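Local atomic coordinates of probable glutathione S-transferase GSTU1 (Oryza sativa, PDB entry 1OYJ), a protein that conjugates reduced glutathione to a wide range of hydrophobic electrophiles, a reaction linked to herbicide detoxification. Residues Val167-Phe172 and Pro192-Trp197; Met25-Leu30 and Gly202-Val207; Pro88-Asn91 and Asp96-Tyr99; Pro57-Ala62 and Gln74-Ala79; Glu139-Leu144 and Phe185-Val190. One frame throughout, in Å; residues are numbered along the deposited sequence. Where two conformers were deposited one is given.

Overall arrangement
Interactions 1 and 5 lie in the helical C-terminal domain with centres 10 Å apart and touch directly: L194 packs on L141 (CD2 to CD2, 3.7 Å) and L169 on L144. Interaction 2 joins that domain to the thioredoxin-like one; it meets interaction 1 where V170 packs on V207 and interaction 4 through the salt bridge from K28 NZ to D77 OD1 (2.8 Å). Interactions 3 and 4 both touch the second subunit, although their centres are 20 Å apart. Two contacts hold residues that touch glutathione, in different pockets: P57 in interaction 4 and I140 in interaction 5. The side chain of L169 stays about 13 Å from a bound glutathione.

Interaction 1 of 5, residues Val167-Phe172 and Pro192-Trp197; sequences VALVPF and PRLAAW
L169 and W197 make the main fit: the six-membered end of the W197 indole is the bump, and the hollow is formed by L169 of helix 164-169 and V170, next in the chain. The leading corner of the indole, CH2, lies 3.6 Å from L169 CG and 3.9 Å from V170 CA, lodged between the leucine branch and the valine backbone. Both L169 CG and V170 CA approach the indole obliquely. L169 CD2 lies beside the same end of the ring, 3.7 Å from W197 CZ3. The tryptophan extends this far because its CG stands anti to the backbone N (chi1 168°), which carries the ring toward the facing segment. One turn earlier on that helix, L194 adds a second, shallower bump, its CD1 4.3 Å from L169 CD2. V170 contributes its CB, 4.1 Å from W197 CH2. Beyond the pair, L148 of helix 127-148 and F154, whose ring meets the indole edge-to-face, also pack against W197, and L115 of helix 97-124 packs on L169. The polar edge of the indole has its own partner, NE1 bonding to D166 OD1 one turn before V170. Between the two segments the contact is therefore wholly apolar: it depends on close shape matching in the core of the helical domain, while the D166 bond would be expected to limit how the indole turns.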
# COMPACT_ATOMS: atom_id res chain seq x y z
N VAL A 167 -15.26 -0.76 0.10
CA VAL A 167 -14.89 -2.14 0.28
C VAL A 167 -13.73 -2.31 1.20
O VAL A 167 -13.74 -3.19 2.08
CB VAL A 167 -14.79 -2.86 -1.06
CG1 VAL A 167 -14.37 -4.33 -0.82
CG2 VAL A 167 -16.14 -2.90 -1.73
N ALA A 168 -12.70 -1.50 1.08
CA ALA A 168 -11.56 -1.60 1.99
C ALA A 168 -11.94 -1.39 3.46
O ALA A 168 -11.35 -2.00 4.33
CB ALA A 168 -10.51 -0.61 1.62
N LEU A 169 -12.88 -0.48 3.73
CA LEU A 169 -13.15 -0.10 5.12
C LEU A 169 -14.29 -0.94 5.72
O LEU A 169 -14.34 -1.20 6.93
CB LEU A 169 -13.64 1.37 5.13
CG LEU A 169 -13.95 1.96 6.53
CD1 LEU A 169 -12.83 1.79 7.50
CD2 LEU A 169 -14.31 3.43 6.41
N VAL A 170 -15.23 -1.38 4.86
CA VAL A 170 -16.49 -1.96 5.44
C VAL A 170 -16.35 -3.14 6.38
O VAL A 170 -17.08 -3.20 7.35
CB VAL A 170 -17.55 -2.19 4.41
CG1 VAL A 170 -17.23 -3.29 3.52
CG2 VAL A 170 -18.97 -2.32 5.04
N PRO A 171 -15.40 -4.04 6.16
CA PRO A 171 -15.25 -5.12 7.14
C PRO A 171 -14.97 -4.66 8.56
O PRO A 171 -15.42 -5.28 9.53
CB PRO A 171 -14.15 -6.00 6.57
CG PRO A 171 -14.15 -5.65 5.05
CD PRO A 171 -14.47 -4.19 5.02
N PHE A 172 -14.33 -3.52 8.71
CA PHE A 172 -14.05 -3.06 10.02
C PHE A 172 -15.29 -2.53 10.74
O PHE A 172 -15.27 -2.40 11.96
CB PHE A 172 -12.91 -2.00 9.97
CG PHE A 172 -11.61 -2.56 9.53
CD1 PHE A 172 -11.16 -2.44 8.20
CD2 PHE A 172 -10.83 -3.26 10.41
CE1 PHE A 172 -9.95 -3.01 7.88
CE2 PHE A 172 -9.68 -3.81 10.02
CZ PHE A 172 -9.24 -3.69 8.78
N PRO A 192 -21.10 10.37 13.71
CA PRO A 192 -22.45 9.93 13.33
C PRO A 192 -22.61 9.63 11.83
O PRO A 192 -23.27 8.68 11.46
CB PRO A 192 -23.40 11.15 13.75
CG PRO A 192 -22.46 12.28 14.08
CD PRO A 192 -21.09 11.69 14.32
N ARG A 193 -21.96 10.37 10.97
CA ARG A 193 -22.07 10.11 9.54
C ARG A 193 -21.33 8.84 9.13
O ARG A 193 -21.78 8.16 8.19
CB ARG A 193 -21.63 11.28 8.68
CG ARG A 193 -22.68 12.40 8.59
CD ARG A 193 -22.16 13.54 7.83
NE ARG A 193 -21.31 14.27 8.74
CZ ARG A 193 -20.03 14.45 8.61
NH1 ARG A 193 -19.42 15.09 9.57
NH2 ARG A 193 -19.38 13.99 7.58
N LEU A 194 -20.29 8.47 9.88
CA LEU A 194 -19.64 7.21 9.57
C LEU A 194 -20.51 6.04 10.03
O LEU A 194 -20.64 5.04 9.35
CB LEU A 194 -18.27 7.15 10.21
CG LEU A 194 -17.39 6.00 9.79
CD1 LEU A 194 -17.00 6.17 8.26
CD2 LEU A 194 -16.15 5.87 10.63
N ALA A 195 -21.16 6.23 11.16
CA ALA A 195 -22.08 5.24 11.67
C ALA A 195 -23.26 4.98 10.70
O ALA A 195 -23.65 3.85 10.50
CB ALA A 195 -22.60 5.66 13.07
N ALA A 196 -23.76 6.06 10.08
CA ALA A 196 -24.85 5.99 9.13
C ALA A 196 -24.35 5.27 7.89
O ALA A 196 -25.06 4.42 7.36
CB ALA A 196 -25.30 7.43 8.74
N TRP A 197 -23.13 5.61 7.48
CA TRP A 197 -22.51 4.89 6.35
C TRP A 197 -22.40 3.37 6.67
O TRP A 197 -22.76 2.51 5.81
CB TRP A 197 -21.15 5.47 5.97
CG TRP A 197 -20.35 4.65 5.04
CD1 TRP A 197 -20.37 4.66 3.68
CD2 TRP A 197 -19.39 3.69 5.41
NE1 TRP A 197 -19.49 3.72 3.20
CE2 TRP A 197 -18.84 3.16 4.25
CE3 TRP A 197 -18.87 3.30 6.62
CZ2 TRP A 197 -17.90 2.17 4.26
CZ3 TRP A 197 -17.90 2.40 6.65
CH2 TRP A 197 -17.40 1.82 5.46

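Interaction 2 of 5, residues Met25-Leu30 and Gly202-Val207; sequences MAEKGL and GRIDSV
A26 and S206 mark the closest backbone approach, their CA atoms 5.4 Å apart, where the last turn of helix 16-28 meets the first turn of helix 205-210. The first helix ends in a Schellman motif, with G29 at positive phi and bonds from G29 N to A26 O and from L30 N to M25 O. The second starts after I204 at its N-cap position. Such close backbones leave room for little more than small side chains at this point, and A26 CB rests directly on S206 CB at 3.7 Å. The serine hydroxyl then turns to E27, donating to OE2 over 2.7 Å; it reaches the oxygen from the anti side, 28° out of the carboxylate plane. A bend at chi2 of E27 (-65°) swings the carboxylate back across the gap to this point. The same OE2 also accepts a hydrogen bond from a water (3.2 Å), which in turn accepts from S206 N at 2.7 Å. One carboxylate oxygen is thus linked to the serine at two places, the hydroxyl directly and the backbone amide through water, and its negative charge beside the start of helix 205-210 would probably be eased by the helix dipole. I204 CG2 lies beside OE2 at 3.9 Å. This is an interdomain contact of the glutathione transferase fold, pairing the first helix of the N-terminal thioredoxin-like domain with a late helix of the all-helical C-terminal domain.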
# COMPACT_ATOMS: atom_id res chain seq x y z
N MET A 25 -15.82 -9.83 -4.88
CA MET A 25 -16.31 -10.87 -5.75
C MET A 25 -17.83 -10.97 -5.76
O MET A 25 -18.45 -11.02 -6.82
CB MET A 25 -15.63 -12.22 -5.39
CG MET A 25 -14.19 -12.22 -5.89
SD MET A 25 -13.28 -13.76 -5.69
CE MET A 25 -13.01 -13.89 -3.91
N ALA A 26 -18.46 -10.95 -4.59
CA ALA A 26 -19.90 -10.92 -4.54
C ALA A 26 -20.45 -9.76 -5.33
O ALA A 26 -21.43 -9.92 -6.12
CB ALA A 26 -20.38 -10.86 -3.12
N GLU A 27 -19.90 -8.59 -5.14
CA GLU A 27 -20.37 -7.37 -5.86
C GLU A 27 -20.28 -7.56 -7.34
O GLU A 27 -21.10 -6.99 -8.09
CB GLU A 27 -19.59 -6.10 -5.50
CG GLU A 27 -19.97 -5.46 -4.18
CD GLU A 27 -21.37 -4.94 -4.22
OE1 GLU A 27 -21.65 -3.99 -4.96
OE2 GLU A 27 -22.19 -5.49 -3.51
N LYS A 28 -19.27 -8.31 -7.76
CA LYS A 28 -18.99 -8.52 -9.13
C LYS A 28 -19.68 -9.73 -9.80
O LYS A 28 -19.51 -9.96 -10.96
CB LYS A 28 -17.45 -8.60 -9.33
CG LYS A 28 -16.74 -7.24 -9.15
CD LYS A 28 -15.22 -7.34 -9.13
CE LYS A 28 -14.59 -5.92 -9.33
NZ LYS A 28 -14.52 -5.48 -10.76
N GLY A 29 -20.40 -10.50 -9.03
CA GLY A 29 -21.02 -11.72 -9.53
C GLY A 29 -20.00 -12.82 -9.74
O GLY A 29 -20.26 -13.76 -10.48
N LEU A 30 -18.84 -12.75 -9.12
CA LEU A 30 -17.86 -13.77 -9.37
C LEU A 30 -17.91 -14.86 -8.27
O LEU A 30 -17.67 -14.54 -7.12
CB LEU A 30 -16.46 -13.13 -9.39
CG LEU A 30 -16.15 -12.07 -10.44
CD1 LEU A 30 -14.81 -11.42 -10.14
CD2 LEU A 30 -16.02 -12.80 -11.76
N GLY A 202 -24.45 -1.99 5.62
CA GLY A 202 -24.86 -3.19 6.29
C GLY A 202 -26.11 -3.82 5.70
O GLY A 202 -26.50 -4.92 6.09
N ARG A 203 -26.79 -3.09 4.82
CA ARG A 203 -27.99 -3.57 4.17
C ARG A 203 -27.72 -4.17 2.80
O ARG A 203 -28.58 -4.78 2.12
CB ARG A 203 -29.00 -2.38 4.07
CG ARG A 203 -29.54 -1.81 5.47
CD ARG A 203 -30.04 -0.28 5.51
NE ARG A 203 -30.46 0.19 6.84
CZ ARG A 203 -30.19 1.42 7.36
NH1 ARG A 203 -29.53 2.31 6.67
NH2 ARG A 203 -30.62 1.77 8.57
N ILE A 204 -26.52 -4.01 2.37
CA ILE A 204 -26.16 -4.46 1.07
C ILE A 204 -25.85 -5.98 1.12
O ILE A 204 -25.15 -6.44 2.02
CB ILE A 204 -25.00 -3.62 0.59
CG1 ILE A 204 -25.47 -2.18 0.35
CG2 ILE A 204 -24.46 -4.18 -0.68
CD1 ILE A 204 -24.27 -1.25 -0.07
N ASP A 205 -26.39 -6.73 0.15
CA ASP A 205 -26.33 -8.22 0.16
C ASP A 205 -24.89 -8.77 0.28
O ASP A 205 -24.65 -9.70 1.03
CB ASP A 205 -26.96 -8.85 -1.06
CG ASP A 205 -28.50 -8.70 -1.10
OD1 ASP A 205 -29.03 -8.98 -2.17
OD2 ASP A 205 -29.26 -8.29 -0.18
N SER A 206 -23.96 -8.22 -0.47
CA SER A 206 -22.60 -8.70 -0.38
C SER A 206 -22.07 -8.58 1.05
O SER A 206 -21.31 -9.45 1.54
CB SER A 206 -21.68 -7.93 -1.35
OG SER A 206 -21.65 -6.53 -1.08
N VAL A 207 -22.44 -7.51 1.74
CA VAL A 207 -21.92 -7.21 3.06
C VAL A 207 -22.63 -8.10 4.07
O VAL A 207 -22.01 -8.58 5.00
CB VAL A 207 -22.10 -5.66 3.39
CG1 VAL A 207 -21.69 -5.42 4.76
CG2 VAL A 207 -21.23 -4.80 2.45
O HOH W 1 -24.81 -7.08 -2.71

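Interaction 3 of 5, residues Pro88-Asn91 and Asp96-Tyr99; sequences PPAN and DAAY
A97 sets its methyl against the backbone of A90, and this is the tight part of the contact. A97 CB points at the facing loop and lies 3.7 Å from A90 CA, with P89 O nearly as near at 3.8 Å, so a single methyl rests in the bend of the chain formed by P89 and A90. The two alanine methyls also meet, CB to CB at 4.0 Å. Here the CA atoms are only 5.0 Å apart, a separation that a pair of alanines readily allows. The fit is entirely van der Waals: the two segments share no polar bond, and A97 is the buried residue among those that touch. Away from this point the packing soon becomes looser. A90 CB is 4.5 Å from A98 N, and the P88 ring points toward helix 97-124 with its CG still 4.5 Å from A97 O. The outer side of the bend, at N91, is exposed and poorly ordered, and D96, at the N-cap position of the helix, is exposed as well and makes no capping bond with its side chain. D96 OD1 forms a salt bridge with R64 of the second subunit. The contact closes the short turn between the linker that follows helix 69-79 and the long helix 97-124, the first helix of the C-terminal domain. P88 O is held by R101 one turn along that helix, while A98 packs on D78 and Y99 makes a cation-pi contact with R64, both of the second subunit, which places the turn at the dimer interface.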
# COMPACT_ATOMS: atom_id res chain seq x y z
N PRO A 88 -12.89 3.92 -10.81
CA PRO A 88 -13.38 4.34 -12.14
C PRO A 88 -12.35 4.02 -13.18
O PRO A 88 -11.18 4.20 -12.88
CB PRO A 88 -13.51 5.86 -12.02
CG PRO A 88 -13.08 6.23 -10.62
CD PRO A 88 -12.55 5.03 -9.92
N PRO A 89 -12.70 3.49 -14.34
CA PRO A 89 -11.70 3.32 -15.41
C PRO A 89 -11.20 4.65 -15.91
O PRO A 89 -12.03 5.47 -16.14
CB PRO A 89 -12.48 2.62 -16.50
CG PRO A 89 -13.64 1.97 -15.76
CD PRO A 89 -14.01 2.95 -14.72
N ALA A 90 -9.90 4.91 -15.93
CA ALA A 90 -9.40 6.14 -16.57
C ALA A 90 -9.38 5.87 -18.08
O ALA A 90 -8.91 6.68 -18.87
CB ALA A 90 -8.00 6.53 -16.07
N ASN A 91 -9.89 4.68 -18.44
CA ASN A 91 -10.08 4.23 -19.82
C ASN A 91 -11.25 4.98 -20.47
O ASN A 91 -11.79 4.54 -21.48
CB ASN A 91 -10.36 2.70 -19.89
CG ASN A 91 -9.63 1.87 -18.80
OD1 ASN A 91 -9.58 2.27 -17.62
ND2 ASN A 91 -9.12 0.69 -19.17
N ASP A 96 -12.32 13.18 -14.61
CA ASP A 96 -11.53 13.36 -13.40
C ASP A 96 -11.14 11.97 -12.82
O ASP A 96 -10.77 11.84 -11.69
CB ASP A 96 -12.24 14.23 -12.36
CG ASP A 96 -11.25 14.87 -11.40
OD1 ASP A 96 -10.11 15.25 -11.86
OD2 ASP A 96 -11.49 15.05 -10.18
N ALA A 97 -11.27 10.95 -13.66
CA ALA A 97 -10.99 9.59 -13.31
C ALA A 97 -9.62 9.44 -12.67
O ALA A 97 -9.51 8.82 -11.65
CB ALA A 97 -11.03 8.73 -14.56
N ALA A 98 -8.60 9.99 -13.30
CA ALA A 98 -7.27 9.84 -12.78
C ALA A 98 -7.14 10.33 -11.33
O ALA A 98 -6.58 9.63 -10.41
CB ALA A 98 -6.30 10.56 -13.63
N TYR A 99 -7.72 11.48 -11.09
CA TYR A 99 -7.59 12.06 -9.78
C TYR A 99 -8.44 11.28 -8.75
O TYR A 99 -8.04 11.06 -7.63
CB TYR A 99 -7.95 13.54 -9.76
CG TYR A 99 -7.54 14.22 -8.46
CD1 TYR A 99 -6.24 14.55 -8.25
CD2 TYR A 99 -8.47 14.53 -7.51
CE1 TYR A 99 -5.83 15.20 -7.06
CE2 TYR A 99 -8.08 15.13 -6.28
CZ TYR A 99 -6.78 15.49 -6.09
OH TYR A 99 -6.33 16.12 -4.95

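Interaction 4 of 5, residues Pro57-Ala62 and Gln74-Ala79; sequences PVLLHA and QYLDDA
Strand 58-61 and helix 69-79 belong to the C-terminal half of the thioredoxin-like domain, where the helix packs on one side of the sheet, and H61 meets Y75 across that layer. The short segments of strand and helix run nearly parallel, at 18°, with their axes 11.6 Å apart, and long side chains span the gap. H61 ND1 and Y75 OH are 2.6 Å apart in a hydrogen bond that is almost straight (176°), either atom being able to donate. The hydroxyl lies in the imidazole plane at its edge, and ND1 lies near the plane of the phenol, so the rings meet rim to rim with planes at 68°. In both residues CG stands anti to the backbone N, extending each ring toward the other. With an alanine in place of H61, the Y75 hydroxyl would probably lose this partner and the phenol would be freer to shift. Deeper in the layer L59 CD2 touches L76 CD2 at 4.1 Å and Y75 CD2 at 4.2 Å, filling the space beside the tyrosine. This strand follows the cis-proline P57, the hallmark of the thioredoxin fold, and P57 touches the bound glutathione. The alternation of the strand turns L59 and H61 to the helix and L60 away from it. On the helix, A79 CB lies 3.6 Å above one face of the Y75 ring, toward its rim, while A102 of the second subunit also packs on the tyrosine.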
# COMPACT_ATOMS: atom_id res chain seq x y z
N PRO A 57 -5.55 -12.93 2.99
CA PRO A 57 -6.07 -13.71 1.91
C PRO A 57 -5.17 -13.88 0.72
O PRO A 57 -4.25 -13.12 0.44
CB PRO A 57 -7.28 -12.88 1.45
CG PRO A 57 -6.87 -11.45 1.71
CD PRO A 57 -6.16 -11.60 3.01
N VAL A 58 -5.42 -14.99 0.03
CA VAL A 58 -4.76 -15.29 -1.18
C VAL A 58 -5.79 -15.68 -2.14
O VAL A 58 -6.59 -16.63 -1.88
CB VAL A 58 -3.72 -16.53 -1.05
CG1 VAL A 58 -3.07 -16.79 -2.44
CG2 VAL A 58 -2.67 -16.20 -0.08
N LEU A 59 -5.74 -15.05 -3.29
CA LEU A 59 -6.65 -15.38 -4.34
C LEU A 59 -5.93 -16.14 -5.39
O LEU A 59 -4.89 -15.69 -5.82
CB LEU A 59 -7.12 -14.13 -5.07
CG LEU A 59 -8.11 -14.51 -6.19
CD1 LEU A 59 -9.40 -14.91 -5.46
CD2 LEU A 59 -8.44 -13.35 -7.07
N LEU A 60 -6.44 -17.32 -5.77
CA LEU A 60 -5.84 -18.09 -6.84
C LEU A 60 -6.80 -18.06 -8.03
O LEU A 60 -7.99 -18.46 -7.94
CB LEU A 60 -5.54 -19.53 -6.38
CG LEU A 60 -4.42 -19.52 -5.33
CD1 LEU A 60 -4.73 -20.47 -4.24
CD2 LEU A 60 -3.09 -19.86 -5.89
N HIS A 61 -6.29 -17.58 -9.15
CA HIS A 61 -7.04 -17.46 -10.39
C HIS A 61 -6.34 -18.38 -11.36
O HIS A 61 -5.15 -18.21 -11.66
CB HIS A 61 -7.07 -16.00 -10.85
CG HIS A 61 -7.95 -15.74 -12.03
ND1 HIS A 61 -7.75 -14.66 -12.87
CD2 HIS A 61 -8.99 -16.43 -12.54
CE1 HIS A 61 -8.64 -14.70 -13.86
NE2 HIS A 61 -9.40 -15.78 -13.69
N ALA A 62 -7.05 -19.45 -11.72
CA ALA A 62 -6.51 -20.56 -12.49
C ALA A 62 -5.16 -20.98 -11.94
O ALA A 62 -4.21 -21.20 -12.70
CB ALA A 62 -6.38 -20.23 -13.92
N GLN A 74 -7.76 -4.53 -6.72
CA GLN A 74 -7.47 -3.91 -8.00
C GLN A 74 -7.39 -4.90 -9.12
O GLN A 74 -7.85 -4.66 -10.28
CB GLN A 74 -6.19 -3.11 -7.86
CG GLN A 74 -6.44 -1.86 -7.04
CD GLN A 74 -5.20 -1.02 -6.95
OE1 GLN A 74 -5.00 -0.14 -7.74
NE2 GLN A 74 -4.36 -1.32 -5.98
N TYR A 75 -6.94 -6.09 -8.74
CA TYR A 75 -6.88 -7.19 -9.69
C TYR A 75 -8.28 -7.58 -10.19
O TYR A 75 -8.49 -7.83 -11.40
CB TYR A 75 -6.06 -8.38 -9.15
CG TYR A 75 -5.96 -9.59 -10.08
CD1 TYR A 75 -5.13 -9.57 -11.19
CD2 TYR A 75 -6.78 -10.71 -9.89
CE1 TYR A 75 -5.07 -10.67 -12.06
CE2 TYR A 75 -6.73 -11.79 -10.75
CZ TYR A 75 -5.88 -11.78 -11.83
OH TYR A 75 -5.84 -12.87 -12.65
N LEU A 76 -9.23 -7.64 -9.28
CA LEU A 76 -10.59 -8.01 -9.62
C LEU A 76 -11.19 -6.99 -10.61
O LEU A 76 -12.08 -7.36 -11.40
CB LEU A 76 -11.45 -8.18 -8.40
CG LEU A 76 -11.04 -9.35 -7.51
CD1 LEU A 76 -11.90 -9.31 -6.18
CD2 LEU A 76 -11.25 -10.61 -8.26
N ASP A 77 -10.77 -5.72 -10.58
CA ASP A 77 -11.18 -4.80 -11.64
C ASP A 77 -10.37 -5.15 -12.93
O ASP A 77 -10.96 -5.31 -14.03
CB ASP A 77 -10.83 -3.36 -11.37
CG ASP A 77 -11.89 -2.60 -10.59
OD1 ASP A 77 -12.99 -3.18 -10.26
OD2 ASP A 77 -11.68 -1.41 -10.28
N ASP A 78 -9.05 -5.26 -12.79
CA ASP A 78 -8.22 -5.37 -14.00
C ASP A 78 -8.51 -6.63 -14.75
O ASP A 78 -8.55 -6.63 -15.97
CB ASP A 78 -6.70 -5.33 -13.70
CG ASP A 78 -6.21 -3.97 -13.25
OD1 ASP A 78 -5.10 -3.96 -12.65
OD2 ASP A 78 -6.83 -2.89 -13.46
N ALA A 79 -8.69 -7.71 -14.02
CA ALA A 79 -8.88 -9.01 -14.66
C ALA A 79 -10.30 -9.27 -15.11
O ALA A 79 -10.49 -10.13 -15.93
CB ALA A 79 -8.43 -10.07 -13.75

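Interaction 5 of 5, residues Glu139-Leu144 and Phe185-Val190; sequences EILRTL and FSVEEV
V190, L141 and R142 carry most of this contact between helix 127-148 and the short helix 187-190. V190 is met by R142 from CG to NH2: the arginine CG lies 3.5 Å from V190 O, and V190 CG1 sits over one face of the guanidinium, 3.9 Å above its plane and toward the rim. V190 CG2 completes the grip at 3.7 Å from NH2. The arginine chain is extended from CG to NE (chi2 180°, chi3 -156°) and crosses the valine at about a right angle. Its NH1 forms a salt bridge with E139 OE1 one turn back (2.7 Å), tilted 21° from the guanidinium plane, and NH2 reaches E189 OE2 through a water held by weak bonds. Replacing R142 by an alanine is likely to leave V190 less covered on this side and E139 without this countercharge. L141 puts CD1 against F185 CE1 at 3.9 Å and V187 CG2 at 4.0 Å; L194 of helix 192-201 also packs on L141. The chemistry is thus split: aliphatic and aromatic groups close the inside, while on the partly exposed side the arginine lends its apolar stem to packing and its charged end to E139 and water.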
# COMPACT_ATOMS: atom_id res chain seq x y z
N GLU A 139 -10.42 9.54 16.71
CA GLU A 139 -9.95 10.54 15.82
C GLU A 139 -9.75 9.95 14.42
O GLU A 139 -10.04 10.63 13.48
CB GLU A 139 -8.65 11.20 16.37
CG GLU A 139 -8.24 12.40 15.65
CD GLU A 139 -9.25 13.54 15.73
OE1 GLU A 139 -10.15 13.56 16.64
OE2 GLU A 139 -9.10 14.38 14.79
N ILE A 140 -9.24 8.73 14.31
CA ILE A 140 -9.16 8.03 13.00
C ILE A 140 -10.61 7.96 12.33
O ILE A 140 -10.82 8.30 11.14
CB ILE A 140 -8.62 6.66 13.24
CG1 ILE A 140 -7.13 6.80 13.38
CG2 ILE A 140 -8.88 5.72 12.02
CD1 ILE A 140 -6.46 5.62 13.75
N LEU A 141 -11.58 7.62 13.14
CA LEU A 141 -12.94 7.53 12.63
C LEU A 141 -13.45 8.93 12.24
O LEU A 141 -14.16 9.09 11.24
CB LEU A 141 -13.85 6.88 13.65
CG LEU A 141 -13.40 5.43 14.03
CD1 LEU A 141 -14.39 4.88 15.11
CD2 LEU A 141 -13.49 4.60 12.80
N ARG A 142 -13.05 9.94 13.00
CA ARG A 142 -13.46 11.31 12.65
C ARG A 142 -12.80 11.75 11.36
O ARG A 142 -13.40 12.48 10.54
CB ARG A 142 -13.11 12.31 13.78
CG ARG A 142 -14.07 12.38 14.94
CD ARG A 142 -13.61 13.40 16.01
NE ARG A 142 -14.14 13.12 17.34
CZ ARG A 142 -13.40 12.71 18.37
NH1 ARG A 142 -12.08 12.47 18.24
NH2 ARG A 142 -13.99 12.50 19.53
N THR A 143 -11.58 11.29 11.13
CA THR A 143 -10.86 11.58 9.91
C THR A 143 -11.52 10.91 8.68
O THR A 143 -11.76 11.60 7.64
CB THR A 143 -9.37 11.07 10.01
OG1 THR A 143 -8.73 11.79 11.05
CG2 THR A 143 -8.61 11.34 8.73
N LEU A 144 -11.96 9.66 8.85
CA LEU A 144 -12.71 8.96 7.81
C LEU A 144 -14.02 9.70 7.54
O LEU A 144 -14.47 9.95 6.35
CB LEU A 144 -12.90 7.48 8.11
CG LEU A 144 -11.55 6.75 7.99
CD1 LEU A 144 -11.60 5.46 8.76
CD2 LEU A 144 -11.10 6.60 6.47
N PHE A 185 -15.76 4.67 23.80
CA PHE A 185 -16.51 5.74 23.11
C PHE A 185 -17.61 5.07 22.31
O PHE A 185 -17.62 3.83 22.22
CB PHE A 185 -15.61 6.56 22.20
CG PHE A 185 -14.99 5.75 21.09
CD1 PHE A 185 -15.64 5.60 19.89
CD2 PHE A 185 -13.79 5.06 21.28
CE1 PHE A 185 -15.09 4.78 18.90
CE2 PHE A 185 -13.23 4.30 20.29
CZ PHE A 185 -13.88 4.14 19.11
N SER A 186 -18.46 5.89 21.68
CA SER A 186 -19.55 5.47 20.80
C SER A 186 -19.32 6.07 19.39
O SER A 186 -19.11 7.27 19.24
CB SER A 186 -20.90 5.93 21.40
OG SER A 186 -21.84 6.37 20.43
N VAL A 187 -19.32 5.23 18.37
CA VAL A 187 -19.13 5.71 17.03
C VAL A 187 -20.22 6.69 16.65
O VAL A 187 -19.98 7.68 15.98
CB VAL A 187 -19.12 4.59 16.07
CG1 VAL A 187 -18.91 5.14 14.65
CG2 VAL A 187 -17.94 3.67 16.39
N GLU A 188 -21.43 6.40 17.07
CA GLU A 188 -22.56 7.27 16.81
C GLU A 188 -22.24 8.71 17.33
O GLU A 188 -22.44 9.70 16.61
CB GLU A 188 -23.86 6.66 17.39
CG GLU A 188 -25.06 7.52 17.05
CD GLU A 188 -25.42 7.38 15.60
OE1 GLU A 188 -25.34 6.23 15.13
OE2 GLU A 188 -25.73 8.42 14.96
N GLU A 189 -21.76 8.83 18.57
CA GLU A 189 -21.38 10.17 19.12
C GLU A 189 -20.18 10.83 18.45
O GLU A 189 -20.19 11.99 18.05
CB GLU A 189 -21.08 10.06 20.63
CG GLU A 189 -20.11 11.14 21.14
CD GLU A 189 -20.79 12.44 21.53
OE1 GLU A 189 -22.05 12.51 21.43
OE2 GLU A 189 -20.09 13.41 21.95
N VAL A 190 -19.14 10.03 18.26
CA VAL A 190 -17.91 10.55 17.78
C VAL A 190 -17.98 10.86 16.30
O VAL A 190 -17.42 11.84 15.84
CB VAL A 190 -16.81 9.44 18.05
CG1 VAL A 190 -15.76 9.47 17.00
CG2 VAL A 190 -16.23 9.56 19.51
O HOH W 2 -16.74 12.75 21.44